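Local atomic coordinates of putative iron-regulated protein A (Parabacteroides distasonis ATCC 8503, PDB entry 4ECG), a protein that binds calcium ions and is a putative metalloendopeptidase of the imelysin-like family, its exact biological role being unsettled. Residues Ala57-Val62 with Val180-Leu185; Ala80-Arg85 with Trp279-Ser284; Leu108-Leu113 with Gly141-Arg146. One frame throughout, in Å; residues are numbered along the deposited sequence.

From the N terminus, helix 29-68 supplies residues 57-62, and interaction 1 closes a long loop by setting them against 180-185 of helix 171-196. Before that loop is complete, 80-85 on helix 71-89 begins a second one, which interaction 2 closes only at 279-284, just ahead of helix 284-300; the two loops therefore cross. The shorter loop of interaction 3, from 108-113 to 141-146, falls within both. All three contacts touch: Tyr58 packs on Trp81 and Ala80, Leu108 lies against Met184, and Arg85 forms a salt bridge with calcium ligand Asp109. Interaction 1 joins two long helices, while interactions 2 and 3 bring loops in beside a calcium site.

Interaction 1: Ala57-Val62 with Val180-Leu185; sequences AYKNAV and VSERML
Tyr58 and Met184 cross at about a right angle, the methyl end of the selenomethionine reaching the ring from an oblique direction. Its CE comes within 3.7 Å of Tyr58 CE2, while SE stands 5.1 Å from the ring centroid and 57° off the ring normal, a Met-aromatic contact. CG of Tyr58 is anti to the backbone N (chi1 165°), beside the carbonyl carbon, and the phenol end comes nearer to helix 171-196. Ser181 points toward the other helix, and its OG lies 3.1 Å from Tyr58 OH; that same OG is hydrogen-bonded to Leu177 O one turn back, so this buried polar atom has a partner within its own helix. Val62 also touches Ser181, CG1 3.7 Å from Ser181 OG, and its CG2 sits over one face of the Tyr58 ring, offset toward the rim.

On the more exposed flank, Lys59 lies across the Ser181 turn. A bend at chi2 (82°) brings CD over the backbone there, 4.1 Å from Ser181 C. Beyond it the chain crosses that of Glu182 obliquely, NZ passing 3.4 Å from Glu182 CG. The salt bridge from Lys59 NZ to Glu182 OE2 is long, at 3.7 Å, and the ammonium has a second carboxylate in Asp63 of its own helix. Leu185 meets the base of the lysine at about a right angle, CD2 to Lys59 CG. Ala151 and Phe148 of helix 147-155 pack on Tyr58 and Met184 respectively, covering the buried side. The two segments run nearly antiparallel, their axes 9.5 Å apart at closest approach: a mixed seam, with aromatic, methyl and hydroxyl groups inside and a lysine-glutamate pair at its border, as in antiparallel helix packing within a helical bundle.

Interaction 2: Ala80-Arg85 with Trp279-Ser284; sequences AWRAVR and WYSWNS
Arg82 reaches Ser281 and Asn283 with an extended chain whose guanidinium grips the 279-284 loop. CG lies anti to the carbonyl carbon (chi1 -64°) and the chain stays extended from CG to NE, carrying the guanidinium out to the loop. NH1 and NH2 both donate end-on to Ser281 O, each at 2.9 Å, with the acceptor close to the guanidinium plane; NH2 lies in the carbonyl plane, whereas NH1 stands above it. NH1 also donates to Asn283 OD1, arriving in the amide's carbonyl plane on a lone pair, with an N-H...O angle of 153°. The amide and guanidinium planes are tilted 27° apart.

The other end of the amide is held too. Asn283 ND2 is hydrogen-bonded to Asp287 and gives a hydrogen bond of 2.8 Å to a water, which in turn donates to Arg82 O; with both ends engaged, the flip of the group is fixed. Asp287 also receives NE of Arg85, whose CD passes 3.9 Å from Asn283 ND2 and whose NH1 pairs with Asp109.

Trp81, its CG anti to the backbone N, turns its six-membered ring to the loop: CZ3 comes 3.4 Å from Ser281 OG, and Asn283 CG lies at the ring edge, the two planes steeply inclined. Ser281 OG itself bonds to Glu152, and Trp81 NE1 to Phe148 O. Replacing Arg82 by an alanine would probably leave Ser281 O and Asn283 OD1 without these donors, the amide then being held from its ND2 end. Three charge-assisted hydrogen bonds from one cation probably anchor the loop leading into helix 284-300 on helix 71-89.

Interaction 3: Leu108-Leu113 with Gly141-Arg146; sequences LDSWPL and GPQNLR. With CA (calcium ion), chain F; CA (calcium ion), chain K.
OD1 of the Asn144 amide lies 3.6 Å from Ser110 CB. In each segment a flat group is covered by its own chain: Pro112 CB sits over the centre of one face of the Trp111 ring, and Gln143 CA over one face of the Arg146 guanidinium.

Gln143 CG, set between the backbone N and the carbonyl carbon (chi1 72°), comes 3.3 Å from Ser110 OG; the bend at chi2 then carries the amide away. The polar ends have partners beyond the contact: Gln143 NE2 bonds to Asp135 O, Ser110 OG to Pro106 O, Asn144 ND2 to Glu139 O and Arg146 NH1 to Gly132 O. Here the loop that follows helix 104-109, with a cis peptide before Pro112, packs on the 3-10 turn 142-144 and presents ligands to two calcium ions. Asp109 OD2 binds one at 2.5 Å, shared with Glu92, and the carbonyl oxygen of Trp111 binds the other at 2.3 Å, beside three waters.

Waters bridge the two segments. One accepts from Ser110 N and bonds to Gln143 O, and another donates to both Pro112 O and Asn144 OD1, the latter at 2.8 Å. Leu113 CD2 lies 3.8 Å from Asn144 O and 4.0 Å from Arg146 O.

Interaction 1: Ala57-Val62 with Val180-Leu185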
loop_
_atom_site.group_PDB
_atom_site.type_symbol
_atom_site.label_atom_id
_atom_site.label_comp_id
_atom_site.label_asym_id
_atom_site.label_seq_id
_atom_site.Cartn_x
_atom_site.Cartn_y
_atom_site.Cartn_z
ATOM N N ALA A 57 -3.447 -11.448 -14.332
ATOM C CA ALA A 57 -4.892 -11.546 -14.698
ATOM C C ALA A 57 -5.427 -10.172 -15.106
ATOM O O ALA A 57 -6.189 -10.025 -16.100
ATOM C CB ALA A 57 -5.727 -12.105 -13.575
ATOM N N TYR A 58 -5.001 -9.148 -14.377
ATOM C CA TYR A 58 -5.446 -7.810 -14.703
ATOM C C TYR A 58 -5.026 -7.371 -16.126
ATOM O O TYR A 58 -5.854 -6.850 -16.862
ATOM C CB TYR A 58 -5.000 -6.813 -13.672
ATOM C CG TYR A 58 -5.137 -5.398 -14.170
ATOM C CD1 TYR A 58 -6.332 -4.706 -14.098
ATOM C CD2 TYR A 58 -4.039 -4.735 -14.688
ATOM C CE1 TYR A 58 -6.426 -3.379 -14.586
ATOM C CE2 TYR A 58 -4.109 -3.425 -15.130
ATOM C CZ TYR A 58 -5.290 -2.761 -15.103
ATOM O OH TYR A 58 -5.261 -1.532 -15.637
ATOM N N LYS A 59 -3.775 -7.603 -16.528
ATOM C CA LYS A 59 -3.292 -7.173 -17.849
ATOM C C LYS A 59 -4.016 -7.992 -18.947
ATOM O O LYS A 59 -4.455 -7.414 -19.935
ATOM C CB LYS A 59 -1.746 -7.220 -17.909
ATOM C CG LYS A 59 -1.071 -7.429 -19.249
ATOM C CD LYS A 59 -0.980 -6.114 -20.008
ATOM C CE LYS A 59 -0.383 -6.326 -21.397
ATOM N NZ LYS A 59 -0.806 -5.184 -22.251
ATOM N N ASN A 60 -4.207 -9.298 -18.735
ATOM C CA ASN A 60 -4.984 -10.140 -19.662
ATOM C C ASN A 60 -6.427 -9.662 -19.781
ATOM O O ASN A 60 -6.941 -9.617 -20.885
ATOM C CB ASN A 60 -4.930 -11.647 -19.317
ATOM C CG ASN A 60 -3.532 -12.233 -19.497
ATOM O OD1 ASN A 60 -2.806 -11.817 -20.383
ATOM N ND2 ASN A 60 -3.140 -13.150 -18.629
ATOM N N ALA A 61 -7.037 -9.234 -18.684
ATOM C CA ALA A 61 -8.420 -8.744 -18.737
ATOM C C ALA A 61 -8.500 -7.392 -19.444
ATOM O O ALA A 61 -9.390 -7.168 -20.224
ATOM C CB ALA A 61 -9.018 -8.640 -17.339
ATOM N N VAL A 62 -7.580 -6.478 -19.150
ATOM C CA VAL A 62 -7.488 -5.206 -19.873
ATOM C C VAL A 62 -7.282 -5.469 -21.390
ATOM O O VAL A 62 -7.919 -4.875 -22.222
ATOM C CB VAL A 62 -6.334 -4.337 -19.306
ATOM C CG1 VAL A 62 -5.905 -3.299 -20.336
ATOM C CG2 VAL A 62 -6.744 -3.673 -18.006
ATOM N N VAL A 180 0.041 1.694 -19.907
ATOM C CA VAL A 180 0.028 1.813 -18.511
ATOM C C VAL A 180 -0.047 0.441 -17.812
ATOM O O VAL A 180 0.718 0.172 -16.881
ATOM C CB VAL A 180 -1.100 2.757 -18.116
ATOM C CG1 VAL A 180 -1.447 2.565 -16.664
ATOM C CG2 VAL A 180 -0.729 4.220 -18.518
ATOM N N SER A 181 -0.918 -0.437 -18.312
ATOM C CA SER A 181 -1.095 -1.749 -17.758
ATOM C C SER A 181 0.109 -2.685 -18.049
ATOM O O SER A 181 0.447 -3.490 -17.184
ATOM C CB SER A 181 -2.376 -2.378 -18.302
ATOM O OG SER A 181 -3.505 -1.540 -18.161
ATOM N N GLU A 182 0.765 -2.563 -19.207
ATOM C CA GLU A 182 2.060 -3.266 -19.466
ATOM C C GLU A 182 3.065 -2.891 -18.394
ATOM O O GLU A 182 3.803 -3.705 -17.894
ATOM C CB GLU A 182 2.698 -2.868 -20.809
ATOM C CG GLU A 182 2.270 -3.719 -21.987
ATOM C CD GLU A 182 2.582 -3.122 -23.384
ATOM O OE1 GLU A 182 3.693 -2.541 -23.614
ATOM O OE2 GLU A 182 1.689 -3.283 -24.244
ATOM N N ARG A 183 3.118 -1.612 -18.089
ATOM C CA ARG A 183 4.108 -1.123 -17.189
ATOM C C ARG A 183 3.725 -1.494 -15.732
ATOM O O ARG A 183 4.610 -1.771 -14.926
ATOM C CB ARG A 183 4.306 0.387 -17.389
ATOM C CG ARG A 183 5.267 1.011 -16.371
ATOM C CD ARG A 183 6.636 0.346 -16.497
ATOM N NE ARG A 183 7.707 1.002 -15.754
ATOM C CZ ARG A 183 8.511 1.964 -16.239
ATOM N NH1 ARG A 183 8.377 2.446 -17.436
ATOM N NH2 ARG A 183 9.464 2.469 -15.489
HETATM N N MSE A 184 2.428 -1.529 -15.402
HETATM C CA MSE A 184 2.032 -1.993 -14.080
HETATM C C MSE A 184 2.566 -3.441 -13.880
HETATM O O MSE A 184 3.160 -3.715 -12.841
HETATM C CB MSE A 184 0.517 -1.903 -13.827
HETATM C CG MSE A 184 0.004 -0.504 -13.558
HETATM SE SE MSE A 184 -1.889 -0.254 -13.807
HETATM C CE MSE A 184 -2.385 -1.547 -12.503
ATOM N N LEU A 185 2.386 -4.307 -14.887
ATOM C CA LEU A 185 2.837 -5.724 -14.854
ATOM C C LEU A 185 4.337 -5.820 -14.730
ATOM O O LEU A 185 4.858 -6.569 -13.936
ATOM C CB LEU A 185 2.372 -6.525 -16.109
ATOM C CG LEU A 185 2.752 -8.006 -16.171
ATOM C CD1 LEU A 185 2.353 -8.735 -14.882
ATOM C CD2 LEU A 185 2.210 -8.668 -17.443
#

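Interaction 2: Ala80-Arg85 with Trp279-Ser284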
loop_
_atom_site.group_PDB
_atom_site.type_symbol
_atom_site.label_atom_id
_atom_site.label_comp_id
_atom_site.label_asym_id
_atom_site.label_seq_id
_atom_site.Cartn_x
_atom_site.Cartn_y
_atom_site.Cartn_z
ATOM N N ALA A 80 -10.745 -6.948 -11.898
ATOM C CA ALA A 80 -9.345 -7.367 -11.838
ATOM C C ALA A 80 -8.438 -6.220 -11.279
ATOM O O ALA A 80 -7.505 -6.464 -10.538
ATOM C CB ALA A 80 -8.875 -7.889 -13.208
ATOM N N TRP A 81 -8.762 -4.975 -11.577
ATOM C CA TRP A 81 -8.007 -3.814 -11.069
ATOM C C TRP A 81 -8.100 -3.772 -9.571
ATOM O O TRP A 81 -7.066 -3.658 -8.860
ATOM C CB TRP A 81 -8.559 -2.515 -11.692
ATOM C CG TRP A 81 -7.867 -1.263 -11.259
ATOM C CD1 TRP A 81 -6.787 -0.640 -11.867
ATOM C CD2 TRP A 81 -8.128 -0.467 -10.052
ATOM N NE1 TRP A 81 -6.397 0.457 -11.148
ATOM C CE2 TRP A 81 -7.164 0.609 -10.058
ATOM C CE3 TRP A 81 -9.039 -0.540 -9.021
ATOM C CZ2 TRP A 81 -7.128 1.560 -9.062
ATOM C CZ3 TRP A 81 -9.004 0.433 -8.016
ATOM C CH2 TRP A 81 -8.065 1.449 -8.036
ATOM N N ARG A 82 -9.329 -3.873 -9.053
ATOM C CA ARG A 82 -9.559 -3.952 -7.586
ATOM C C ARG A 82 -8.858 -5.129 -6.895
ATOM O O ARG A 82 -8.352 -4.996 -5.780
ATOM C CB ARG A 82 -11.044 -4.037 -7.244
ATOM C CG ARG A 82 -11.870 -2.821 -7.639
ATOM C CD ARG A 82 -13.284 -2.980 -7.094
ATOM N NE ARG A 82 -14.270 -2.063 -7.707
ATOM C CZ ARG A 82 -14.459 -0.776 -7.380
ATOM N NH1 ARG A 82 -13.697 -0.181 -6.478
ATOM N NH2 ARG A 82 -15.423 -0.066 -7.955
ATOM N N ALA A 83 -8.886 -6.282 -7.538
ATOM C CA ALA A 83 -8.336 -7.507 -6.964
ATOM C C ALA A 83 -6.788 -7.459 -6.895
ATOM O O ALA A 83 -6.221 -7.897 -5.929
ATOM C CB ALA A 83 -8.826 -8.734 -7.732
ATOM N N VAL A 84 -6.110 -6.905 -7.905
ATOM C CA VAL A 84 -4.646 -6.751 -7.824
ATOM C C VAL A 84 -4.280 -5.694 -6.798
ATOM O O VAL A 84 -3.209 -5.736 -6.186
ATOM C CB VAL A 84 -3.935 -6.510 -9.210
ATOM C CG1 VAL A 84 -4.169 -5.134 -9.801
ATOM C CG2 VAL A 84 -2.466 -6.734 -9.046
ATOM N N ARG A 85 -5.182 -4.748 -6.588
ATOM C CA ARG A 85 -4.924 -3.717 -5.631
ATOM C C ARG A 85 -4.949 -4.181 -4.165
ATOM O O ARG A 85 -4.365 -3.529 -3.327
ATOM C CB ARG A 85 -5.901 -2.559 -5.834
ATOM C CG ARG A 85 -5.447 -1.321 -5.081
ATOM C CD ARG A 85 -5.997 -0.049 -5.641
ATOM N NE ARG A 85 -5.531 1.086 -4.855
ATOM C CZ ARG A 85 -4.417 1.771 -5.085
ATOM N NH1 ARG A 85 -3.616 1.495 -6.085
ATOM N NH2 ARG A 85 -4.116 2.763 -4.292
ATOM N N TRP A 279 -10.725 7.846 -5.369
ATOM C CA TRP A 279 -12.066 8.285 -5.596
ATOM C C TRP A 279 -12.647 7.958 -6.942
ATOM O O TRP A 279 -13.872 7.898 -7.083
ATOM C CB TRP A 279 -12.184 9.779 -5.291
ATOM C CG TRP A 279 -11.848 10.752 -6.383
ATOM C CD1 TRP A 279 -10.642 11.394 -6.598
ATOM C CD2 TRP A 279 -12.758 11.311 -7.387
ATOM N NE1 TRP A 279 -10.718 12.247 -7.666
ATOM C CE2 TRP A 279 -11.968 12.283 -8.154
ATOM C CE3 TRP A 279 -14.077 11.109 -7.713
ATOM C CZ2 TRP A 279 -12.501 13.018 -9.182
ATOM C CZ3 TRP A 279 -14.614 11.854 -8.757
ATOM C CH2 TRP A 279 -13.826 12.778 -9.489
ATOM N N TYR A 280 -11.835 7.745 -7.960
ATOM C CA TYR A 280 -12.434 7.404 -9.265
ATOM C C TYR A 280 -13.285 6.139 -9.163
ATOM O O TYR A 280 -14.393 6.068 -9.712
ATOM C CB TYR A 280 -11.366 7.240 -10.373
ATOM C CG TYR A 280 -10.458 8.440 -10.572
ATOM C CD1 TYR A 280 -10.942 9.760 -10.474
ATOM C CD2 TYR A 280 -9.120 8.272 -10.876
ATOM C CE1 TYR A 280 -10.101 10.852 -10.684
ATOM C CE2 TYR A 280 -8.286 9.356 -11.047
ATOM C CZ TYR A 280 -8.763 10.642 -10.966
ATOM O OH TYR A 280 -7.884 11.730 -11.136
ATOM N N SER A 281 -12.778 5.157 -8.418
ATOM C CA SER A 281 -13.377 3.856 -8.334
ATOM C C SER A 281 -14.044 3.604 -6.988
ATOM O O SER A 281 -14.644 2.520 -6.798
ATOM C CB SER A 281 -12.308 2.777 -8.562
ATOM O OG SER A 281 -11.342 2.803 -7.545
ATOM N N TRP A 282 -13.951 4.564 -6.074
ATOM C CA TRP A 282 -14.438 4.374 -4.681
ATOM C C TRP A 282 -13.739 3.196 -4.027
ATOM O O TRP A 282 -14.381 2.292 -3.538
ATOM C CB TRP A 282 -15.964 4.149 -4.627
ATOM C CG TRP A 282 -16.840 5.290 -5.113
ATOM C CD1 TRP A 282 -16.450 6.441 -5.792
ATOM C CD2 TRP A 282 -18.320 5.412 -5.007
ATOM N NE1 TRP A 282 -17.533 7.225 -6.085
ATOM C CE2 TRP A 282 -18.669 6.679 -5.636
ATOM C CE3 TRP A 282 -19.334 4.614 -4.494
ATOM C CZ2 TRP A 282 -19.984 7.123 -5.726
ATOM C CZ3 TRP A 282 -20.662 5.052 -4.590
ATOM C CH2 TRP A 282 -20.983 6.276 -5.193
ATOM N N ASN A 283 -12.411 3.167 -4.055
ATOM C CA ASN A 283 -11.672 2.074 -3.465
ATOM C C ASN A 283 -10.926 2.573 -2.254
ATOM O O ASN A 283 -10.094 1.869 -1.730
ATOM C CB ASN A 283 -10.705 1.428 -4.489
ATOM C CG ASN A 283 -10.594 -0.108 -4.364
ATOM O OD1 ASN A 283 -11.508 -0.879 -4.742
ATOM N ND2 ASN A 283 -9.419 -0.557 -3.937
ATOM N N SER A 284 -11.246 3.755 -1.771
ATOM C CA SER A 284 -10.352 4.407 -0.814
ATOM C C SER A 284 -10.343 3.695 0.534
ATOM O O SER A 284 -9.262 3.324 1.058
ATOM C CB SER A 284 -10.735 5.863 -0.655
ATOM O OG SER A 284 -11.100 6.381 -1.932
HETATM O O HOH W 1 -8.953 -3.299 -3.613
#

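Interaction 3: Leu108-Leu113 with Gly141-Arg146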
loop_
_atom_site.group_PDB
_atom_site.type_symbol
_atom_site.label_atom_id
_atom_site.label_comp_id
_atom_site.label_asym_id
_atom_site.label_seq_id
_atom_site.Cartn_x
_atom_site.Cartn_y
_atom_site.Cartn_z
ATOM N N LEU A 108 4.372 2.670 -9.740
ATOM C CA LEU A 108 3.132 1.892 -9.745
ATOM C C LEU A 108 1.925 2.706 -9.311
ATOM O O LEU A 108 0.820 2.341 -9.657
ATOM C CB LEU A 108 3.264 0.730 -8.751
ATOM C CG LEU A 108 3.835 -0.584 -9.279
ATOM C CD1 LEU A 108 4.266 -1.428 -8.105
ATOM C CD2 LEU A 108 2.781 -1.288 -10.170
ATOM N N ASP A 109 2.105 3.788 -8.525
ATOM C CA ASP A 109 0.982 4.255 -7.728
ATOM C C ASP A 109 1.094 5.715 -7.315
ATOM O O ASP A 109 0.751 6.081 -6.191
ATOM C CB ASP A 109 0.839 3.326 -6.505
ATOM C CG ASP A 109 -0.570 3.366 -5.834
ATOM O OD1 ASP A 109 -1.605 3.629 -6.499
ATOM O OD2 ASP A 109 -0.621 3.068 -4.603
ATOM N N SER A 110 1.481 6.569 -8.255
ATOM C CA SER A 110 1.524 7.987 -7.956
ATOM C C SER A 110 0.127 8.600 -7.837
ATOM O O SER A 110 -0.793 8.289 -8.611
ATOM C CB SER A 110 2.381 8.748 -8.988
ATOM O OG SER A 110 3.733 8.304 -8.959
ATOM N N TRP A 111 0.002 9.494 -6.860
ATOM C CA TRP A 111 -1.173 10.324 -6.656
ATOM C C TRP A 111 -0.747 11.667 -6.070
ATOM O O TRP A 111 0.169 11.732 -5.218
ATOM C CB TRP A 111 -2.124 9.608 -5.693
ATOM C CG TRP A 111 -3.427 10.321 -5.521
ATOM C CD1 TRP A 111 -3.828 11.115 -4.458
ATOM C CD2 TRP A 111 -4.537 10.376 -6.473
ATOM N NE1 TRP A 111 -5.069 11.661 -4.693
ATOM C CE2 TRP A 111 -5.541 11.260 -5.885
ATOM C CE3 TRP A 111 -4.751 9.870 -7.743
ATOM C CZ2 TRP A 111 -6.720 11.554 -6.537
ATOM C CZ3 TRP A 111 -5.943 10.161 -8.392
ATOM C CH2 TRP A 111 -6.912 10.975 -7.800
ATOM N N PRO A 112 -1.363 12.770 -6.535
ATOM C CA PRO A 112 -2.311 12.870 -7.663
ATOM C C PRO A 112 -1.621 12.790 -9.034
ATOM O O PRO A 112 -0.393 12.677 -9.118
ATOM C CB PRO A 112 -2.939 14.265 -7.478
ATOM C CG PRO A 112 -1.866 15.038 -6.812
ATOM C CD PRO A 112 -1.120 14.081 -5.919
ATOM N N LEU A 113 -2.434 12.876 -10.078
ATOM C CA LEU A 113 -1.992 12.720 -11.425
ATOM C C LEU A 113 -1.828 14.083 -12.082
ATOM O O LEU A 113 -2.466 15.047 -11.707
ATOM C CB LEU A 113 -3.006 11.867 -12.229
ATOM C CG LEU A 113 -3.277 10.452 -11.734
ATOM C CD1 LEU A 113 -4.500 9.881 -12.494
ATOM C CD2 LEU A 113 -2.040 9.546 -11.844
ATOM N N GLY A 141 6.620 14.569 -14.559
ATOM C CA GLY A 141 7.424 13.388 -14.388
ATOM C C GLY A 141 6.580 12.226 -14.875
ATOM O O GLY A 141 5.366 12.227 -14.695
ATOM N N PRO A 142 7.196 11.252 -15.531
ATOM C CA PRO A 142 6.440 10.146 -16.069
ATOM C C PRO A 142 5.575 9.419 -15.084
ATOM O O PRO A 142 4.508 8.974 -15.449
ATOM C CB PRO A 142 7.519 9.202 -16.602
ATOM C CG PRO A 142 8.681 10.100 -16.949
ATOM C CD PRO A 142 8.609 11.233 -15.961
ATOM N N GLN A 143 6.003 9.310 -13.834
ATOM C CA GLN A 143 5.236 8.582 -12.840
ATOM C C GLN A 143 3.828 9.113 -12.659
ATOM O O GLN A 143 2.959 8.369 -12.299
ATOM C CB GLN A 143 5.971 8.565 -11.487
ATOM C CG GLN A 143 6.032 9.863 -10.706
ATOM C CD GLN A 143 7.036 10.798 -11.287
ATOM O OE1 GLN A 143 7.724 10.451 -12.247
ATOM N NE2 GLN A 143 7.134 11.979 -10.728
ATOM N N ASN A 144 3.624 10.404 -12.902
ATOM C CA ASN A 144 2.353 11.066 -12.670
ATOM C C ASN A 144 1.463 10.957 -13.916
ATOM O O ASN A 144 0.374 11.499 -13.949
ATOM C CB ASN A 144 2.543 12.562 -12.351
ATOM C CG ASN A 144 3.397 12.821 -11.118
ATOM O OD1 ASN A 144 3.423 12.029 -10.173
ATOM N ND2 ASN A 144 4.103 13.966 -11.133
ATOM N N LEU A 145 1.933 10.257 -14.932
ATOM C CA LEU A 145 1.161 9.981 -16.131
ATOM C C LEU A 145 0.867 8.483 -16.304
ATOM O O LEU A 145 0.398 8.061 -17.359
ATOM C CB LEU A 145 1.971 10.491 -17.331
ATOM C CG LEU A 145 2.351 11.982 -17.366
ATOM C CD1 LEU A 145 3.496 12.218 -18.388
ATOM C CD2 LEU A 145 1.121 12.829 -17.649
ATOM N N ARG A 146 1.152 7.674 -15.289
ATOM C CA ARG A 146 0.916 6.268 -15.385
ATOM C C ARG A 146 0.438 5.631 -14.045
ATOM O O ARG A 146 -0.108 6.304 -13.222
ATOM C CB ARG A 146 2.154 5.594 -16.008
ATOM C CG ARG A 146 3.375 5.629 -15.141
ATOM C CD ARG A 146 4.422 4.639 -15.595
ATOM N NE ARG A 146 5.605 4.656 -14.711
ATOM C CZ ARG A 146 6.796 5.184 -14.970
ATOM N NH1 ARG A 146 7.059 5.771 -16.126
ATOM N NH2 ARG A 146 7.772 5.087 -14.057
HETATM CA CA CA F . -1.029 3.906 -2.234
HETATM CA CA CA K . 1.733 11.937 -3.500
HETATM O O HOH W 2 -1.005 6.134 -10.433
HETATM O O HOH W 3 2.215 6.006 -11.015
HETATM O O HOH W 4 2.722 11.189 -5.551
HETATM O O HOH W 5 2.047 12.221 -7.699
HETATM O O HOH W 6 0.367 13.785 -2.657
HETATM O O HOH W 7 1.051 9.581 -3.472
#